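Long-range contacts in EGF family domain-containing protein (Toxoplasma gondii, PDB 4Z80), which binds a peptide of the rhoptry-neck protein RON2L1 and probably helps the parasite attach to and invade host cells at the moving junction: residues Ile249-Ser259 with Ala280-Leu291; Pro320-Asn328 with Ser448-Ile456. All coordinates share one frame; numbering follows the deposited sequence.

Interaction 1 of 2, residues Ile249-Ser259 with Ala280-Leu291; sequences ITGPFECSILS and AMFDMSTGECRL
Cys255 and Cys289 bring the two backbones close, with 5.6 Å between their CA atoms. Helix 252-259 packs lengthwise, at a slant, on the hairpin 280-291, which forms one side of a four-stranded sheet: its axis passes 8.5 Å from that of strand 280-283, running at 145° to it, and follows strand 289-291 in roughly the same sense, at 36°. The hairpin is knitted by paired backbone bonds between Met281 and Arg290, while direct polar bonds between helix and hairpin are absent.

What joins them is covalent and apolar. Cys255 SG and Cys289 SG form a disulfide of 2.1 Å with a relaxed torsion of 84°; each SG stands anti to its own backbone N, and the sulfurs meet end on. Ala280 CB meets Cys255 SG at 3.7 Å, Ile249 CG2 lies 3.9 Å from Cys289 CB, and Leu258 CD2 rests on Cys289 SG. Further toward the start of the helix, the Phe282 ring takes the N-cap peptide on one face, where Gly251 C stands 3.8 Å above the ring centre and Pro252 N nearer the rim. Ile249 O comes to the edge of the same ring, near its plane. At the other end, Ser259 CB touches Leu291 CD2 at 3.7 Å, whereas Ser259 OG is bonded to Leu278 O and Ser334 OG.

A helix tied by a disulfide to an antiparallel sheet is consistent with the PAN fold of this family. With a covalent bridge amid otherwise apolar packing, the spacing between helix and hairpin is limited by the disulfide, and the Phe282 ring is held flat against the helix start.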
ATOM      1  N   ILE A 249       9.971   6.857   9.412  1.00 19.36           N
ATOM      2  CA  ILE A 249       8.759   6.147   9.004  1.00 17.99           C
ATOM      3  C   ILE A 249       8.174   5.431  10.215  1.00 16.98           C
ATOM      4  O   ILE A 249       8.443   4.259  10.459  1.00 20.78           O
ATOM      5  CB  ILE A 249       9.035   5.153   7.863  1.00 15.33           C
ATOM      6  CG1 ILE A 249       9.720   5.867   6.694  1.00 18.88           C
ATOM      7  CG2 ILE A 249       7.715   4.533   7.390  1.00 17.98           C
ATOM      8  CD1 ILE A 249      10.076   4.966   5.510  1.00 19.11           C
ATOM      9  N   THR A 250       7.357   6.159  10.964  1.00 18.46           N
ATOM     10  CA  THR A 250       6.899   5.702  12.270  1.00 18.84           C
ATOM     11  C   THR A 250       5.512   5.062  12.240  1.00 20.34           C
ATOM     12  O   THR A 250       5.091   4.450  13.219  1.00 21.73           O
ATOM     13  CB  THR A 250       6.877   6.869  13.279  1.00 22.03           C
ATOM     14  OG1 THR A 250       6.066   7.935  12.774  1.00 25.01           O
ATOM     15  CG2 THR A 250       8.285   7.394  13.514  1.00 28.01           C
ATOM     16  N   GLY A 251       4.809   5.189  11.121  1.00 17.03           N
ATOM     17  CA  GLY A 251       3.451   4.687  11.030  1.00 15.38           C
ATOM     18  C   GLY A 251       3.007   4.595   9.590  1.00 14.99           C
ATOM     19  O   GLY A 251       3.747   4.963   8.687  1.00 14.87           O
ATOM     20  N   PRO A 252       1.783   4.099   9.369  1.00 13.54           N
ATOM     21  CA  PRO A 252       1.313   3.901   7.994  1.00 14.44           C
ATOM     22  C   PRO A 252       1.273   5.180   7.161  1.00 13.66           C
ATOM     23  O   PRO A 252       1.558   5.104   5.972  1.00 14.54           O
ATOM     24  CB  PRO A 252      -0.093   3.315   8.174  1.00 17.52           C
ATOM     25  CG  PRO A 252      -0.424   3.419   9.616  1.00 19.19           C
ATOM     26  CD  PRO A 252       0.862   3.535  10.367  1.00 16.21           C
ATOM     27  N   PHE A 253       0.937   6.334   7.731  1.00 14.83           N
ATOM     28  CA  PHE A 253       0.911   7.540   6.913  1.00 13.79           C
ATOM     29  C   PHE A 253       2.314   7.925   6.441  1.00 14.18           C
ATOM     30  O   PHE A 253       2.503   8.324   5.291  1.00 14.21           O
ATOM     31  CB  PHE A 253       0.280   8.716   7.653  1.00 17.72           C
ATOM     32  CG  PHE A 253       0.390  10.009   6.897  1.00 16.80           C
ATOM     33  CD1 PHE A 253      -0.291  10.190   5.703  1.00 16.38           C
ATOM     34  CD2 PHE A 253       1.215  11.026   7.352  1.00 17.92           C
ATOM     35  CE1 PHE A 253      -0.170  11.359   4.992  1.00 14.36           C
ATOM     36  CE2 PHE A 253       1.336  12.203   6.646  1.00 19.87           C
ATOM     37  CZ  PHE A 253       0.647  12.374   5.461  1.00 18.69           C
ATOM     38  N   GLU A 254       3.303   7.807   7.319  1.00 15.48           N
ATOM     39  CA  GLU A 254       4.670   8.099   6.921  1.00 16.04           C
ATOM     40  C   GLU A 254       5.125   7.147   5.811  1.00 14.96           C
ATOM     41  O   GLU A 254       5.864   7.533   4.913  1.00 15.82           O
ATOM     42  CB  GLU A 254       5.594   8.023   8.132  1.00 16.51           C
ATOM     43  CG  GLU A 254       5.381   9.170   9.130  1.00 23.68           C
ATOM     44  CD  GLU A 254       4.137   9.011  10.000  1.00 28.11           C
ATOM     45  OE1 GLU A 254       3.578   7.896  10.078  1.00 21.05           O
ATOM     46  OE2 GLU A 254       3.716  10.018  10.613  1.00 32.95           O
ATOM     47  N   CYS A 255       4.645   5.909   5.854  1.00 14.71           N
ATOM     48  CA  CYS A 255       4.949   4.949   4.801  1.00 14.99           C
ATOM     49  C   CYS A 255       4.374   5.432   3.464  1.00 14.49           C
ATOM     50  O   CYS A 255       5.033   5.326   2.426  1.00 14.74           O
ATOM     51  CB  CYS A 255       4.400   3.575   5.188  1.00 17.56           C
ATOM     52  SG  CYS A 255       4.828   2.238   4.054  1.00 19.32           S
ATOM     53  N   SER A 256       3.160   5.984   3.479  1.00 12.40           N
ATOM     54  CA  SER A 256       2.564   6.525   2.248  1.00 13.10           C
ATOM     55  C   SER A 256       3.404   7.679   1.677  1.00 13.96           C
ATOM     56  O   SER A 256       3.475   7.849   0.458  1.00 13.84           O
ATOM     57  CB  SER A 256       1.115   6.986   2.480  1.00 15.52           C
ATOM     58  OG  SER A 256       1.028   8.240   3.151  1.00 14.54           O
ATOM     59  N   ILE A 257       4.052   8.455   2.548  1.00 14.47           N
ATOM     60  CA  ILE A 257       4.880   9.565   2.090  1.00 14.05           C
ATOM     61  C   ILE A 257       6.070   9.034   1.298  1.00 10.48           C
ATOM     62  O   ILE A 257       6.477   9.634   0.300  1.00 14.32           O
ATOM     63  CB  ILE A 257       5.375  10.437   3.275  1.00 11.96           C
ATOM     64  CG1 ILE A 257       4.206  11.243   3.859  1.00 15.92           C
ATOM     65  CG2 ILE A 257       6.516  11.381   2.838  1.00 16.80           C
ATOM     66  CD1 ILE A 257       4.553  12.027   5.128  1.00 19.07           C
ATOM     67  N   LEU A 258       6.647   7.916   1.737  1.00 13.45           N
ATOM     68  CA  LEU A 258       7.738   7.316   0.980  1.00 12.23           C
ATOM     69  C   LEU A 258       7.285   7.030  -0.452  1.00 13.74           C
ATOM     70  O   LEU A 258       8.010   7.304  -1.401  1.00 13.01           O
ATOM     71  CB  LEU A 258       8.245   6.032   1.651  1.00 15.15           C
ATOM     72  CG  LEU A 258       9.405   5.329   0.934  1.00 13.74           C
ATOM     73  CD1 LEU A 258      10.633   6.243   0.825  1.00 17.10           C
ATOM     74  CD2 LEU A 258       9.771   4.030   1.638  1.00 14.12           C
ATOM     75  N   SER A 259       6.070   6.513  -0.618  1.00 13.02           N
ATOM     76  CA  SER A 259       5.537   6.291  -1.960  1.00 12.02           C
ATOM     77  C   SER A 259       5.311   7.580  -2.734  1.00 12.49           C
ATOM     78  O   SER A 259       5.726   7.706  -3.885  1.00 14.64           O
ATOM     79  CB  SER A 259       4.217   5.519  -1.900  1.00 13.95           C
ATOM     80  OG  SER A 259       3.543   5.648  -3.150  1.00 13.67           O
ATOM     81  N   ALA A 280       1.678   0.443  -0.627  1.00 12.20           N
ATOM     82  CA  ALA A 280       2.742  -0.068   0.216  1.00 11.12           C
ATOM     83  C   ALA A 280       2.193  -0.926   1.338  1.00 11.92           C
ATOM     84  O   ALA A 280       1.025  -0.815   1.712  1.00 13.17           O
ATOM     85  CB  ALA A 280       3.568   1.089   0.792  1.00 11.79           C
ATOM     86  N   MET A 281       3.057  -1.793   1.856  1.00 12.45           N
ATOM     87  CA  MET A 281       2.796  -2.564   3.061  1.00 10.70           C
ATOM     88  C   MET A 281       3.615  -2.016   4.224  1.00 12.90           C
ATOM     89  O   MET A 281       4.828  -1.872   4.104  1.00 13.83           O
ATOM     90  CB  MET A 281       3.155  -4.029   2.845  1.00 11.96           C
ATOM     91  CG  MET A 281       2.346  -4.735   1.774  1.00 12.28           C
ATOM     92  SD  MET A 281       0.567  -4.757   2.106  1.00 12.95           S
ATOM     93  CE  MET A 281       0.543  -5.528   3.716  1.00 14.59           C
ATOM     94  N   PHE A 282       2.954  -1.709   5.333  1.00 10.89           N
ATOM     95  CA  PHE A 282       3.637  -1.330   6.563  1.00 13.10           C
ATOM     96  C   PHE A 282       3.495  -2.435   7.591  1.00 14.49           C
ATOM     97  O   PHE A 282       2.420  -3.002   7.755  1.00 13.82           O
ATOM     98  CB  PHE A 282       3.073  -0.022   7.104  1.00 13.60           C
ATOM     99  CG  PHE A 282       3.819   0.513   8.293  1.00 15.78           C
ATOM    100  CD1 PHE A 282       5.090   1.039   8.143  1.00 16.84           C
ATOM    101  CD2 PHE A 282       3.242   0.508   9.552  1.00 16.82           C
ATOM    102  CE1 PHE A 282       5.785   1.540   9.231  1.00 17.81           C
ATOM    103  CE2 PHE A 282       3.933   1.011  10.652  1.00 18.71           C
ATOM    104  CZ  PHE A 282       5.205   1.527  10.485  1.00 17.24           C
ATOM    105  N   ASP A 283       4.598  -2.757   8.263  1.00 14.28           N
ATOM    106  CA  ASP A 283       4.606  -3.751   9.324  1.00 13.77           C
ATOM    107  C   ASP A 283       4.674  -3.030  10.677  1.00 17.36           C
ATOM    108  O   ASP A 283       5.697  -2.419  11.009  1.00 16.90           O
ATOM    109  CB  ASP A 283       5.787  -4.702   9.123  1.00 18.24           C
ATOM    110  CG  ASP A 283       5.762  -5.896  10.062  1.00 18.24           C
ATOM    111  OD1 ASP A 283       5.281  -5.769  11.207  1.00 21.01           O
ATOM    112  OD2 ASP A 283       6.245  -6.976   9.654  1.00 21.95           O
ATOM    113  N   MET A 284       3.579  -3.085  11.437  1.00 15.68           N
ATOM    114  CA  MET A 284       3.476  -2.370  12.713  1.00 19.09           C
ATOM    115  C   MET A 284       4.494  -2.861  13.726  1.00 21.16           C
ATOM    116  O   MET A 284       4.872  -2.119  14.633  1.00 23.07           O
ATOM    117  CB  MET A 284       2.077  -2.523  13.320  1.00 20.13           C
ATOM    118  CG  MET A 284       0.936  -1.972  12.488  1.00 21.45           C
ATOM    119  SD  MET A 284       0.850  -0.175  12.410  1.00 24.43           S
ATOM    120  CE  MET A 284       0.454   0.213  14.117  1.00 29.88           C
ATOM    121  N   SER A 285       4.923  -4.111  13.596  1.00 18.38           N
ATOM    122  CA  SER A 285       5.795  -4.691  14.608  1.00 21.73           C
ATOM    123  C   SER A 285       7.266  -4.351  14.342  1.00 24.79           C
ATOM    124  O   SER A 285       8.027  -4.158  15.289  1.00 26.84           O
ATOM    125  CB  SER A 285       5.594  -6.205  14.687  1.00 21.82           C
ATOM    126  OG  SER A 285       6.041  -6.853  13.516  1.00 33.80           O
ATOM    127  N   THR A 286       7.656  -4.246  13.073  1.00 21.32           N
ATOM    128  CA  THR A 286       9.062  -4.023  12.724  1.00 17.94           C
ATOM    129  C   THR A 286       9.350  -2.617  12.202  1.00 20.00           C
ATOM    130  O   THR A 286      10.512  -2.200  12.137  1.00 22.74           O
ATOM    131  CB  THR A 286       9.533  -5.021  11.665  1.00 22.46           C
ATOM    132  OG1 THR A 286       8.857  -4.756  10.425  1.00 19.78           O
ATOM    133  CG2 THR A 286       9.254  -6.451  12.108  1.00 24.24           C
ATOM    134  N   GLY A 287       8.304  -1.897  11.811  1.00 17.55           N
ATOM    135  CA  GLY A 287       8.454  -0.592  11.199  1.00 18.23           C
ATOM    136  C   GLY A 287       8.828  -0.633   9.724  1.00 14.44           C
ATOM    137  O   GLY A 287       9.050   0.411   9.114  1.00 17.57           O
ATOM    138  N   GLU A 288       8.877  -1.817   9.125  1.00 16.95           N
ATOM    139  CA  GLU A 288       9.247  -1.894   7.720  1.00 16.04           C
ATOM    140  C   GLU A 288       8.159  -1.319   6.809  1.00 15.02           C
ATOM    141  O   GLU A 288       6.975  -1.667   6.935  1.00 16.14           O
ATOM    142  CB  GLU A 288       9.555  -3.331   7.309  1.00 17.28           C
ATOM    143  CG  GLU A 288       9.973  -3.428   5.849  1.00 16.33           C
ATOM    144  CD  GLU A 288      10.567  -4.766   5.482  1.00 21.44           C
ATOM    145  OE1 GLU A 288      10.361  -5.742   6.236  1.00 28.60           O
ATOM    146  OE2 GLU A 288      11.246  -4.839   4.441  1.00 17.88           O
ATOM    147  N   CYS A 289       8.575  -0.447   5.893  1.00 15.41           N
ATOM    148  CA  CYS A 289       7.717   0.094   4.840  1.00 14.72           C
ATOM    149  C   CYS A 289       8.204  -0.463   3.508  1.00 14.69           C
ATOM    150  O   CYS A 289       9.333  -0.193   3.099  1.00 16.20           O
ATOM    151  CB  CYS A 289       7.749   1.628   4.839  1.00 15.55           C
ATOM    152  SG  CYS A 289       6.807   2.432   3.525  1.00 19.91           S
ATOM    153  N   ARG A 290       7.359  -1.241   2.837  1.00 12.79           N
ATOM    154  CA  ARG A 290       7.727  -1.877   1.571  1.00 12.33           C
ATOM    155  C   ARG A 290       6.789  -1.411   0.465  1.00 12.77           C
ATOM    156  O   ARG A 290       5.583  -1.615   0.548  1.00 13.42           O
ATOM    157  CB  ARG A 290       7.677  -3.398   1.698  1.00 11.86           C
ATOM    158  CG  ARG A 290       8.398  -4.123   0.585  1.00 13.23           C
ATOM    159  CD  ARG A 290       9.885  -4.274   0.920  1.00 13.41           C
ATOM    160  NE  ARG A 290      10.626  -4.879  -0.183  1.00 12.50           N
ATOM    161  CZ  ARG A 290      10.550  -6.164  -0.514  1.00 12.84           C
ATOM    162  NH1 ARG A 290       9.754  -6.976   0.170  1.00 12.14           N
ATOM    163  NH2 ARG A 290      11.254  -6.635  -1.530  1.00 12.16           N
ATOM    164  N   LEU A 291       7.342  -0.767  -0.557  1.00 11.32           N
ATOM    165  CA  LEU A 291       6.564  -0.342  -1.714  1.00 10.93           C
ATOM    166  C   LEU A 291       6.172  -1.557  -2.542  1.00 12.57           C
ATOM    167  O   LEU A 291       6.969  -2.482  -2.693  1.00 11.33           O
ATOM    168  CB  LEU A 291       7.364   0.637  -2.572  1.00 11.89           C
ATOM    169  CG  LEU A 291       7.822   1.919  -1.872  1.00 12.00           C
ATOM    170  CD1 LEU A 291       8.667   2.736  -2.828  1.00 14.66           C
ATOM    171  CD2 LEU A 291       6.663   2.742  -1.350  1.00 15.53           C
TER
HETATM  172  O   HOH W   1      10.461   2.397   9.797  1.00 29.04           O

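Interaction 2 of 2, residues Pro320-Asn328 with Ser448-Ile456; sequences PMKTAASSN and SLSAVDPSI
Lys322 and Ser450 typify this buried loop-to-loop contact, in which the turn after strand 318-321 meets the chain that leaves strand 443-447, the edge strand of another sheet. The backbones come closest at Ala324 and Asp453, whose CA atoms are 4.0 Å apart.

At one end the extended Lys322 side chain runs along the second segment. Its NZ donates to Ser448 O (2.9 Å) and to Ser450 O (2.9 Å), lying 46° to 47° out of both carbonyl planes instead of on a lone pair. Its strongest polar partner is Asn97 OD1, outside the two segments, and the Phe386 ring adds a cation-pi contact, so the buried ammonium is held by several groups, which probably favours its charged form. The aliphatic part of Lys322 crosses Val452 CG1, while Val452 CG2, set between the backbone N and carbonyl carbon of its own residue, presses on Thr323 C at 3.4 Å.

In the middle, a water joins the two loops: it donates to Thr323 O (2.8 Å) and Ser327 OG (2.9 Å) and accepts from Val452 N (3.1 Å). Ser327 OG itself donates to Ala324 O (2.8 Å), which also receives Ser327 N from the same face. That fixes the hydroxyl beside Ala451 CB and Asp453 CB. Asp453 OD1 is turned to its own chain, where it accepts from Ser455 N in an Asx turn, and Ala324 CB packs on Asp453 CG.

Joining the loop between strands 318-321 and 329-332 to the chain just after strand 443-447, the arrangement fits an interface between two tandem PAN-type domains, as in the AMA family.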
ATOM      1  N   PRO A 320      -7.080  -9.982  -1.898  1.00 10.48           N
ATOM      2  CA  PRO A 320      -6.778  -9.529  -0.543  1.00 10.69           C
ATOM      3  C   PRO A 320      -7.258 -10.525   0.493  1.00 11.74           C
ATOM      4  O   PRO A 320      -8.309 -11.148   0.318  1.00 13.00           O
ATOM      5  CB  PRO A 320      -7.547  -8.208  -0.423  1.00 11.55           C
ATOM      6  CG  PRO A 320      -8.016  -7.879  -1.809  1.00 13.89           C
ATOM      7  CD  PRO A 320      -8.151  -9.182  -2.508  1.00 12.09           C
ATOM      8  N   MET A 321      -6.487 -10.672   1.564  1.00 10.91           N
ATOM      9  CA  MET A 321      -6.851 -11.549   2.664  1.00 10.73           C
ATOM     10  C   MET A 321      -6.483 -10.915   3.986  1.00 11.40           C
ATOM     11  O   MET A 321      -5.487 -10.196   4.084  1.00 12.33           O
ATOM     12  CB  MET A 321      -6.157 -12.912   2.567  1.00 12.21           C
ATOM     13  CG  MET A 321      -6.647 -13.821   1.463  1.00 14.17           C
ATOM     14  SD  MET A 321      -5.789 -15.412   1.498  1.00 17.03           S
ATOM     15  CE  MET A 321      -6.356 -16.099   3.043  1.00 19.33           C
ATOM     16  N   LYS A 322      -7.293 -11.188   5.000  1.00 11.04           N
ATOM     17  CA  LYS A 322      -6.945 -10.897   6.386  1.00 10.37           C
ATOM     18  C   LYS A 322      -7.021 -12.169   7.198  1.00 13.14           C
ATOM     19  O   LYS A 322      -7.941 -12.961   7.022  1.00 12.95           O
ATOM     20  CB  LYS A 322      -7.888  -9.868   6.998  1.00 10.55           C
ATOM     21  CG  LYS A 322      -7.898  -8.537   6.295  1.00 13.03           C
ATOM     22  CD  LYS A 322      -8.698  -7.482   7.047  1.00 11.14           C
ATOM     23  CE  LYS A 322      -8.670  -6.177   6.317  1.00 10.26           C
ATOM     24  NZ  LYS A 322      -9.401  -5.111   7.055  1.00 13.89           N
ATOM     25  N   THR A 323      -6.070 -12.346   8.112  1.00 12.66           N
ATOM     26  CA  THR A 323      -6.100 -13.452   9.063  1.00 12.86           C
ATOM     27  C   THR A 323      -5.680 -12.897  10.408  1.00 11.87           C
ATOM     28  O   THR A 323      -5.142 -11.796  10.476  1.00 12.34           O
ATOM     29  CB  THR A 323      -5.154 -14.593   8.668  1.00 12.21           C
ATOM     30  OG1 THR A 323      -3.807 -14.106   8.662  1.00 14.62           O
ATOM     31  CG2 THR A 323      -5.513 -15.132   7.307  1.00 14.92           C
ATOM     32  N   ALA A 324      -5.906 -13.648  11.482  1.00 13.48           N
ATOM     33  CA  ALA A 324      -5.443 -13.189  12.779  1.00 12.57           C
ATOM     34  C   ALA A 324      -3.948 -12.875  12.705  1.00 12.17           C
ATOM     35  O   ALA A 324      -3.487 -11.844  13.206  1.00 15.69           O
ATOM     36  CB  ALA A 324      -5.722 -14.222  13.849  1.00 16.75           C
ATOM     37  N   ALA A 325      -3.198 -13.753  12.048  1.00 13.32           N
ATOM     38  CA  ALA A 325      -1.746 -13.622  11.973  1.00 14.57           C
ATOM     39  C   ALA A 325      -1.282 -12.431  11.124  1.00 15.98           C
ATOM     40  O   ALA A 325      -0.156 -11.971  11.282  1.00 18.36           O
ATOM     41  CB  ALA A 325      -1.138 -14.902  11.437  1.00 17.07           C
ATOM     42  N   SER A 326      -2.130 -11.926  10.231  1.00 12.92           N
ATOM     43  CA  SER A 326      -1.739 -10.783   9.403  1.00 11.66           C
ATOM     44  C   SER A 326      -2.001  -9.434  10.090  1.00 13.41           C
ATOM     45  O   SER A 326      -1.847  -8.395   9.466  1.00 12.73           O
ATOM     46  CB  SER A 326      -2.462 -10.830   8.044  1.00 10.92           C
ATOM     47  OG  SER A 326      -3.820 -10.454   8.133  1.00 12.50           O
ATOM     48  N   SER A 327      -2.369  -9.446  11.370  1.00 13.51           N
ATOM     49  CA  SER A 327      -2.829  -8.230  12.032  1.00 12.96           C
ATOM     50  C   SER A 327      -1.748  -7.189  12.293  1.00 14.15           C
ATOM     51  O   SER A 327      -2.063  -6.080  12.716  1.00 16.32           O
ATOM     52  CB  SER A 327      -3.507  -8.570  13.351  1.00 13.49           C
ATOM     53  OG  SER A 327      -4.664  -9.355  13.131  1.00 14.99           O
ATOM     54  N   ASN A 328      -0.493  -7.539  12.046  1.00 13.72           N
ATOM     55  CA  ASN A 328       0.598  -6.576  12.124  1.00 17.20           C
ATOM     56  C   ASN A 328       0.811  -5.815  10.816  1.00 14.04           C
ATOM     57  O   ASN A 328       1.520  -4.811  10.781  1.00 15.40           O
ATOM     58  CB  ASN A 328       1.893  -7.287  12.511  1.00 17.55           C
ATOM     59  CG  ASN A 328       2.273  -8.400  11.527  1.00 24.26           C
ATOM     60  OD1 ASN A 328       1.433  -9.221  11.127  1.00 22.37           O
ATOM     61  ND2 ASN A 328       3.542  -8.425  11.129  1.00 26.63           N
ATOM     62  N   SER A 448     -14.634  -2.963   8.371  1.00 10.81           N
ATOM     63  CA  SER A 448     -14.012  -3.537   7.191  1.00 10.08           C
ATOM     64  C   SER A 448     -12.548  -3.149   7.012  1.00  9.86           C
ATOM     65  O   SER A 448     -11.847  -3.751   6.203  1.00 11.57           O
ATOM     66  CB  SER A 448     -14.815  -3.132   5.954  1.00 10.39           C
ATOM     67  OG  SER A 448     -14.952  -1.732   5.857  1.00 11.02           O
ATOM     68  N   LEU A 449     -12.099  -2.142   7.761  1.00  9.64           N
ATOM     69  CA  LEU A 449     -10.700  -1.700   7.752  1.00 10.06           C
ATOM     70  C   LEU A 449      -9.912  -2.197   8.973  1.00 11.46           C
ATOM     71  O   LEU A 449      -8.712  -1.928   9.086  1.00 11.49           O
ATOM     72  CB  LEU A 449     -10.654  -0.169   7.678  1.00 10.85           C
ATOM     73  CG  LEU A 449     -11.070   0.440   6.333  1.00 11.06           C
ATOM     74  CD1 LEU A 449     -11.412   1.898   6.497  1.00 11.51           C
ATOM     75  CD2 LEU A 449      -9.970   0.273   5.297  1.00 10.55           C
ATOM     76  N   SER A 450     -10.583  -2.917   9.869  1.00 10.90           N
ATOM     77  CA  SER A 450      -9.956  -3.450  11.091  1.00 10.54           C
ATOM     78  C   SER A 450      -9.153  -4.718  10.825  1.00 11.39           C
ATOM     79  O   SER A 450      -9.478  -5.497   9.923  1.00 12.13           O
ATOM     80  CB  SER A 450     -11.013  -3.790  12.151  1.00 10.72           C
ATOM     81  OG  SER A 450     -11.917  -2.733  12.388  1.00 13.10           O
ATOM     82  N   ALA A 451      -8.122  -4.953  11.633  1.00 11.93           N
ATOM     83  CA  ALA A 451      -7.539  -6.289  11.716  1.00 10.83           C
ATOM     84  C   ALA A 451      -8.589  -7.257  12.290  1.00 11.28           C
ATOM     85  O   ALA A 451      -9.569  -6.822  12.911  1.00 13.62           O
ATOM     86  CB  ALA A 451      -6.279  -6.278  12.562  1.00 11.80           C
ATOM     87  N   VAL A 452      -8.387  -8.558  12.088  1.00 12.23           N
ATOM     88  CA  VAL A 452      -9.415  -9.539  12.447  1.00 11.54           C
ATOM     89  C   VAL A 452      -9.046 -10.485  13.585  1.00 15.22           C
ATOM     90  O   VAL A 452      -9.770 -11.432  13.839  1.00 16.28           O
ATOM     91  CB  VAL A 452      -9.825 -10.404  11.220  1.00 12.00           C
ATOM     92  CG1 VAL A 452     -10.320  -9.515  10.093  1.00 14.17           C
ATOM     93  CG2 VAL A 452      -8.684 -11.290  10.735  1.00 11.42           C
ATOM     94  N   ASP A 453      -7.943 -10.224  14.286  1.00 13.11           N
ATOM     95  CA  ASP A 453      -7.566 -11.036  15.444  1.00 14.93           C
ATOM     96  C   ASP A 453      -8.349 -10.595  16.681  1.00 15.18           C
ATOM     97  O   ASP A 453      -8.127  -9.507  17.194  1.00 14.37           O
ATOM     98  CB  ASP A 453      -6.066 -10.920  15.703  1.00 13.97           C
ATOM     99  CG  ASP A 453      -5.571 -11.890  16.769  1.00 17.75           C
ATOM    100  OD1 ASP A 453      -6.396 -12.576  17.417  1.00 15.63           O
ATOM    101  OD2 ASP A 453      -4.340 -11.959  16.957  1.00 19.51           O
ATOM    102  N   PRO A 454      -9.275 -11.435  17.171  1.00 13.52           N
ATOM    103  CA  PRO A 454     -10.024 -10.988  18.347  1.00 12.64           C
ATOM    104  C   PRO A 454      -9.148 -10.845  19.593  1.00 13.96           C
ATOM    105  O   PRO A 454      -9.537 -10.128  20.516  1.00 13.25           O
ATOM    106  CB  PRO A 454     -11.073 -12.095  18.532  1.00 14.91           C
ATOM    107  CG  PRO A 454     -10.509 -13.281  17.860  1.00 18.61           C
ATOM    108  CD  PRO A 454      -9.712 -12.766  16.704  1.00 14.70           C
ATOM    109  N   SER A 455      -7.980 -11.483  19.608  1.00 13.71           N
ATOM    110  CA  SER A 455      -7.151 -11.497  20.811  0.65 14.60           C
ATOM    111  C   SER A 455      -6.414 -10.176  21.035  1.00 17.65           C
ATOM    112  O   SER A 455      -5.868  -9.948  22.119  1.00 18.11           O
ATOM    113  CB  SER A 455      -6.144 -12.651  20.760  0.65 16.86           C
ATOM    114  OG  SER A 455      -5.084 -12.397  19.852  0.65 18.13           O
ATOM    115  N   ILE A 456      -6.400  -9.301  20.031  1.00 12.76           N
ATOM    116  CA  ILE A 456      -5.781  -7.980  20.194  1.00 13.28           C
ATOM    117  C   ILE A 456      -6.816  -6.882  20.429  1.00 11.73           C
ATOM    118  O   ILE A 456      -6.468  -5.701  20.508  1.00 14.32           O
ATOM    119  CB  ILE A 456      -4.913  -7.578  18.972  1.00 14.17           C
ATOM    120  CG1 ILE A 456      -5.764  -7.312  17.720  1.00 15.09           C
ATOM    121  CG2 ILE A 456      -3.859  -8.662  18.712  1.00 17.74           C
ATOM    122  CD1 ILE A 456      -4.957  -6.818  16.534  1.00 15.08           C
TER
HETATM  123  O   HOH W   2      -5.832  -9.120  10.484  1.00 13.71           O

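The two contacts follow each other in the chain, with centres about 17 Å apart, and they meet where the 320-328 turn runs into strand 329-332, the partner of strand 280-283 in the sheet of interaction 1. Asn328 makes the junction: its O lies 2.8 Å from Met284 N, and its ND2 3.2 Å from Asp283 OD1, both probable hydrogen bonds. Asp283 OD1 also accepts from Ser285 N and OG. Interaction 1 fixes a helix on its own sheet, whereas interaction 2 ties the loop next to that sheet to a distant part of the chain. Neither pair of segments touches the other protein chain of the assembly.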